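PDB 3T0P: DNA polymerase III, beta subunit from Eubacterium rectale, which probably serves as a ring-shaped sliding clamp that encircles DNA and tethers DNA polymerase to it for processive replication. Local coordinates for the interface of chains A and B. Sequence-based numbering; all coordinates share one arbitrary frame. Chains: chain A/B, DNA polymerase III, beta subunit.

Contact 1: the interface of chains A and B. Residues chain A 273-274, 276, 300; chain B 74, 77-78, 106, 108.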
# COMPACT_ATOMS: atom_id res chain seq x y z
N LEU A 273 20.01 -7.07 -1.32
CA LEU A 273 19.21 -8.02 -2.09
C LEU A 273 19.80 -9.47 -1.96
O LEU A 273 19.08 -10.44 -2.15
CB LEU A 273 19.07 -7.59 -3.57
CG LEU A 273 20.27 -7.74 -4.54
CD1 LEU A 273 20.34 -9.14 -5.14
CD2 LEU A 273 20.20 -6.71 -5.65
N LEU A 274 21.10 -9.59 -1.63
CA LEU A 274 21.72 -10.91 -1.50
C LEU A 274 21.46 -11.57 -0.12
O LEU A 274 21.73 -12.76 0.02
CB LEU A 274 23.22 -10.82 -1.77
CG LEU A 274 23.60 -10.52 -3.21
CD1 LEU A 274 25.06 -10.25 -3.33
CD2 LEU A 274 23.23 -11.68 -4.15
N LYS A 276 18.56 -12.66 2.48
CA LYS A 276 17.11 -12.88 2.62
C LYS A 276 16.76 -13.72 3.85
O LYS A 276 17.49 -14.65 4.18
CB LYS A 276 16.52 -13.57 1.37
CG LYS A 276 16.84 -12.91 0.02
CD LYS A 276 16.02 -11.67 -0.31
CE LYS A 276 16.01 -11.47 -1.81
NZ LYS A 276 16.04 -10.03 -2.17
N ILE A 300 22.97 -17.01 -2.18
CA ILE A 300 22.42 -16.47 -3.43
C ILE A 300 23.55 -16.06 -4.40
O ILE A 300 23.42 -16.28 -5.60
CB ILE A 300 21.47 -15.29 -3.15
CG1 ILE A 300 20.25 -15.77 -2.35
CG2 ILE A 300 21.02 -14.64 -4.45
CD1 ILE A 300 19.47 -14.69 -1.67
N ILE B 74 15.70 -12.58 -7.88
CA ILE B 74 17.06 -12.04 -7.75
C ILE B 74 17.42 -11.17 -8.97
O ILE B 74 17.91 -10.07 -8.78
CB ILE B 74 18.11 -13.16 -7.50
CG1 ILE B 74 17.76 -14.02 -6.26
CG2 ILE B 74 19.54 -12.59 -7.40
CD1 ILE B 74 17.31 -13.24 -4.89
N GLU B 77 15.46 -7.80 -8.93
CA GLU B 77 15.93 -6.94 -7.84
C GLU B 77 17.32 -6.38 -8.19
O GLU B 77 17.57 -5.21 -7.94
CB GLU B 77 15.94 -7.69 -6.51
CG GLU B 77 15.77 -6.79 -5.30
CD GLU B 77 15.15 -7.43 -4.07
OE1 GLU B 77 14.15 -8.17 -4.23
OE2 GLU B 77 15.62 -7.13 -2.95
N ILE B 78 18.17 -7.19 -8.86
CA ILE B 78 19.50 -6.72 -9.28
C ILE B 78 19.32 -5.57 -10.28
O ILE B 78 19.84 -4.50 -10.04
CB ILE B 78 20.39 -7.85 -9.86
CG1 ILE B 78 20.83 -8.83 -8.75
CG2 ILE B 78 21.62 -7.29 -10.60
CD1 ILE B 78 21.63 -10.05 -9.20
N PHE B 106 27.81 -8.21 -9.72
CA PHE B 106 27.09 -9.28 -9.03
C PHE B 106 27.48 -10.62 -9.59
O PHE B 106 27.49 -10.78 -10.81
CB PHE B 106 25.57 -9.12 -9.16
CG PHE B 106 24.98 -8.09 -8.25
CD1 PHE B 106 24.60 -8.41 -6.95
CD2 PHE B 106 24.84 -6.77 -8.68
CE1 PHE B 106 24.08 -7.44 -6.11
CE2 PHE B 106 24.32 -5.80 -7.83
CZ PHE B 106 23.91 -6.15 -6.56
N ILE B 108 26.18 -14.44 -9.60
CA ILE B 108 25.08 -15.33 -9.27
C ILE B 108 25.24 -16.60 -10.11
O ILE B 108 26.14 -16.68 -10.94
CB ILE B 108 23.66 -14.68 -9.40
CG1 ILE B 108 23.38 -14.17 -10.84
CG2 ILE B 108 23.43 -13.60 -8.32
CD1 ILE B 108 21.97 -13.71 -11.09
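At this junction of the clamp ring, a loop of chain A that follows helix 261-272 packs on helix 72-81 of chain B. A:Leu273 is the centre of the tight part and has 76 Å² of its surface hidden by the partner. Its CG lies in the crowded position between the backbone N and the carbonyl carbon, chi1 75°, which points both methyls at chain B. A:Leu273 CD1 meets B:Ile78 CG1 at 3.7 Å, the two side chains crossing at about a right angle. A:Leu273 CD2 meets B:Phe106 CZ at 3.9 Å, tip to tip. The same B:Ile78 CG1 sits over the centre of one face of that ring, so leucine, isoleucine and phenylalanine interlock. B:Ile74 extends the apolar patch. The side chains of B:Ile74 and A:Ile300 cross obliquely, with B:Ile74 CG1 3.8 Å from A:Ile300 CG2. The looser packing is at A:Leu274, whose CD1 comes no nearer than 4.1 Å to CE1 of B:Phe106. The polar side is held by A:Lys276, bent at chi2 and chi4. A:Lys276 NZ meets B:Glu77 OE2 tip to tip in a salt bridge of 3.0 Å. A:Lys276 NZ also bonds to A:Leu273 O at 3.1 Å, on a carbonyl lone pair. That second bond helps position the amine, while A:Lys276 CE lies 3.8 Å from B:Ile74 CD1. The lysine charge probably stabilises the B:Glu77 carboxylate. The site joins the two subunits and probably helps keep the ring closed.

Contact 2: the interface of chains A and B. Residues chain A 270, 273, 302-306; chain B 81-83, 103-106.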
# COMPACT_ATOMS: atom_id res chain seq x y z
N ARG A 270 21.96 -2.14 -2.70
CA ARG A 270 22.19 -3.21 -3.69
C ARG A 270 22.63 -4.49 -3.00
O ARG A 270 22.11 -5.55 -3.30
CB ARG A 270 23.29 -2.81 -4.70
CG ARG A 270 22.78 -2.05 -5.88
CD ARG A 270 23.81 -1.89 -6.96
NE ARG A 270 24.74 -0.79 -6.69
CZ ARG A 270 24.47 0.50 -6.91
NH1 ARG A 270 23.29 0.87 -7.37
NH2 ARG A 270 25.38 1.43 -6.64
N LEU A 273 20.01 -7.07 -1.32
CA LEU A 273 19.21 -8.02 -2.09
C LEU A 273 19.80 -9.47 -1.96
O LEU A 273 19.08 -10.44 -2.15
CB LEU A 273 19.07 -7.59 -3.57
CG LEU A 273 20.27 -7.74 -4.54
CD1 LEU A 273 20.34 -9.14 -5.14
CD2 LEU A 273 20.20 -6.71 -5.65
N SER A 302 27.40 -13.26 -4.74
CA SER A 302 28.22 -12.21 -4.15
C SER A 302 28.13 -10.89 -4.92
O SER A 302 27.66 -10.82 -6.05
CB SER A 302 29.68 -12.67 -4.07
OG SER A 302 30.20 -12.89 -5.37
N MSE A 303 28.59 -9.84 -4.28
CA MSE A 303 28.65 -8.52 -4.87
C MSE A 303 29.98 -7.88 -4.57
O MSE A 303 30.50 -8.03 -3.46
CB MSE A 303 27.52 -7.63 -4.33
CG MSE A 303 27.39 -6.34 -5.10
SE MSE A 303 26.59 -4.87 -4.12
CE MSE A 303 26.56 -3.82 -5.62
N ASN A 304 30.52 -7.16 -5.53
CA ASN A 304 31.72 -6.36 -5.35
C ASN A 304 31.46 -4.97 -5.94
O ASN A 304 30.99 -4.87 -7.08
CB ASN A 304 32.93 -7.03 -5.99
CG ASN A 304 34.22 -6.35 -5.59
OD1 ASN A 304 34.76 -6.60 -4.52
ND2 ASN A 304 34.68 -5.40 -6.40
N GLU A 305 31.71 -3.90 -5.17
CA GLU A 305 31.49 -2.54 -5.66
C GLU A 305 32.60 -1.61 -5.20
O GLU A 305 32.99 -1.68 -4.04
CB GLU A 305 30.12 -1.98 -5.22
CG GLU A 305 29.80 -0.65 -5.91
CD GLU A 305 28.36 -0.17 -5.94
OE1 GLU A 305 27.44 -0.97 -5.66
OE2 GLU A 305 28.14 1.03 -6.24
N ASP A 306 33.05 -0.70 -6.07
CA ASP A 306 34.05 0.32 -5.76
C ASP A 306 33.41 1.70 -5.79
O ASP A 306 32.68 2.02 -6.72
CB ASP A 306 35.24 0.26 -6.75
CG ASP A 306 36.06 -1.01 -6.71
OD1 ASP A 306 36.55 -1.37 -5.61
OD2 ASP A 306 36.26 -1.63 -7.78
N LYS B 81 17.94 -2.27 -8.89
CA LYS B 81 18.85 -1.57 -8.00
C LYS B 81 20.20 -1.19 -8.63
O LYS B 81 20.96 -0.45 -8.01
CB LYS B 81 19.05 -2.38 -6.72
CG LYS B 81 17.77 -2.42 -5.89
CD LYS B 81 18.00 -2.94 -4.50
CE LYS B 81 16.78 -2.83 -3.63
NZ LYS B 81 16.94 -3.67 -2.42
N LEU B 82 20.47 -1.59 -9.88
CA LEU B 82 21.70 -1.19 -10.54
C LEU B 82 21.66 0.28 -10.93
O LEU B 82 20.57 0.84 -11.07
CB LEU B 82 21.97 -2.05 -11.80
CG LEU B 82 22.57 -3.43 -11.57
CD1 LEU B 82 22.70 -4.18 -12.87
CD2 LEU B 82 23.88 -3.38 -10.82
N PRO B 83 22.84 0.94 -11.09
CA PRO B 83 22.83 2.34 -11.58
C PRO B 83 22.22 2.43 -12.99
O PRO B 83 22.10 1.41 -13.69
CB PRO B 83 24.33 2.71 -11.61
CG PRO B 83 25.06 1.64 -10.91
CD PRO B 83 24.22 0.42 -10.93
N LYS B 103 30.71 0.62 -11.62
CA LYS B 103 31.75 -0.01 -10.79
C LYS B 103 31.18 -1.13 -9.88
O LYS B 103 31.84 -1.55 -8.93
CB LYS B 103 32.46 1.05 -9.93
CG LYS B 103 33.32 2.03 -10.71
CD LYS B 103 34.20 2.82 -9.75
CE LYS B 103 34.57 4.18 -10.26
NZ LYS B 103 34.09 5.25 -9.34
N ALA B 104 29.96 -1.58 -10.15
CA ALA B 104 29.28 -2.62 -9.38
C ALA B 104 29.23 -3.92 -10.16
O ALA B 104 29.09 -3.93 -11.40
CB ALA B 104 27.89 -2.15 -9.01
N LYS B 105 29.33 -5.04 -9.44
CA LYS B 105 29.39 -6.36 -10.02
C LYS B 105 28.68 -7.38 -9.13
O LYS B 105 28.91 -7.40 -7.92
CB LYS B 105 30.90 -6.71 -10.17
CG LYS B 105 31.24 -7.90 -11.02
CD LYS B 105 32.75 -8.02 -11.15
CE LYS B 105 33.35 -9.24 -10.47
NZ LYS B 105 33.41 -9.09 -8.98
N PHE B 106 27.81 -8.21 -9.72
CA PHE B 106 27.09 -9.28 -9.03
C PHE B 106 27.48 -10.62 -9.59
O PHE B 106 27.49 -10.78 -10.81
CB PHE B 106 25.57 -9.12 -9.16
CG PHE B 106 24.98 -8.09 -8.25
CD1 PHE B 106 24.60 -8.41 -6.95
CD2 PHE B 106 24.84 -6.77 -8.68
CE1 PHE B 106 24.08 -7.44 -6.11
CE2 PHE B 106 24.32 -5.80 -7.83
CZ PHE B 106 23.91 -6.15 -6.56
O HOH W 1 33.95 -3.96 -9.05
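Strand 301-308 of chain A pairs antiparallel with strand 104-109 of chain B, carrying a beta sheet across the subunit boundary. A:Asn304 and B:Lys105 exchange main-chain hydrogen bonds. The A:Asn304 N to B:Lys105 O bond is 2.9 Å and nearly straight, 166° at the hydrogen. The return bond, B:Lys105 N to A:Asn304 O, is more bent there. Beside them, A:Asp306 N reaches B:Lys103 O at 3.2 Å from above the carbonyl plane. A:Met303, a selenomethionine, runs side by side with B:Phe106, both pointing the same way. A:Met303 CG is anti to the backbone N and lies over one face of the B:Phe106 ring, 3.8 Å from its centroid. A:Arg270, on helix 261-272, crosses that phenylalanine with guanidinium and ring planes 90° apart. A bend at chi3, -81°, turns its head towards A:Glu305. NE and NH2 grip that carboxylate side-on, using the syn lone pair of each oxygen, with A:Arg270 NE to A:Glu305 OE1 at 2.9 Å. The salt bridge fixes the guanidinium's rotation and so directs A:Arg270 NH1 to B:Lys81 O at 2.8 Å, in the carbonyl plane. That oxygen ends helix 72-81, where the positive charge may be favoured. B:Pro83 CD lies over one guanidinium face, 3.7 Å from A:Arg270 NH1. An alanine here would remove the bond to B:Lys81 O and the grip on A:Glu305, and would probably weaken this edge of the interface. The shared sheet and arginine clasp probably help hold the clamp dimer together.

The centres of the C-alpha atoms of contact 1 and contact 2 lie about 9 Å apart, and both belong to one subunit junction of the head-to-tail ring. They share A:Leu273 and B:Phe106, so the apolar packing of contact 1 runs directly into the strand pairing of contact 2. Both also draw on helix 72-81 and strand 104-109 of chain B, in its N-terminal domain, against the C-terminal domain of chain A. Helix packing and sheet pairing thus probably support each other. The two-fold axis repeats the pair at the other junction with the chains exchanged, so the same contacts form both junctions of the ring.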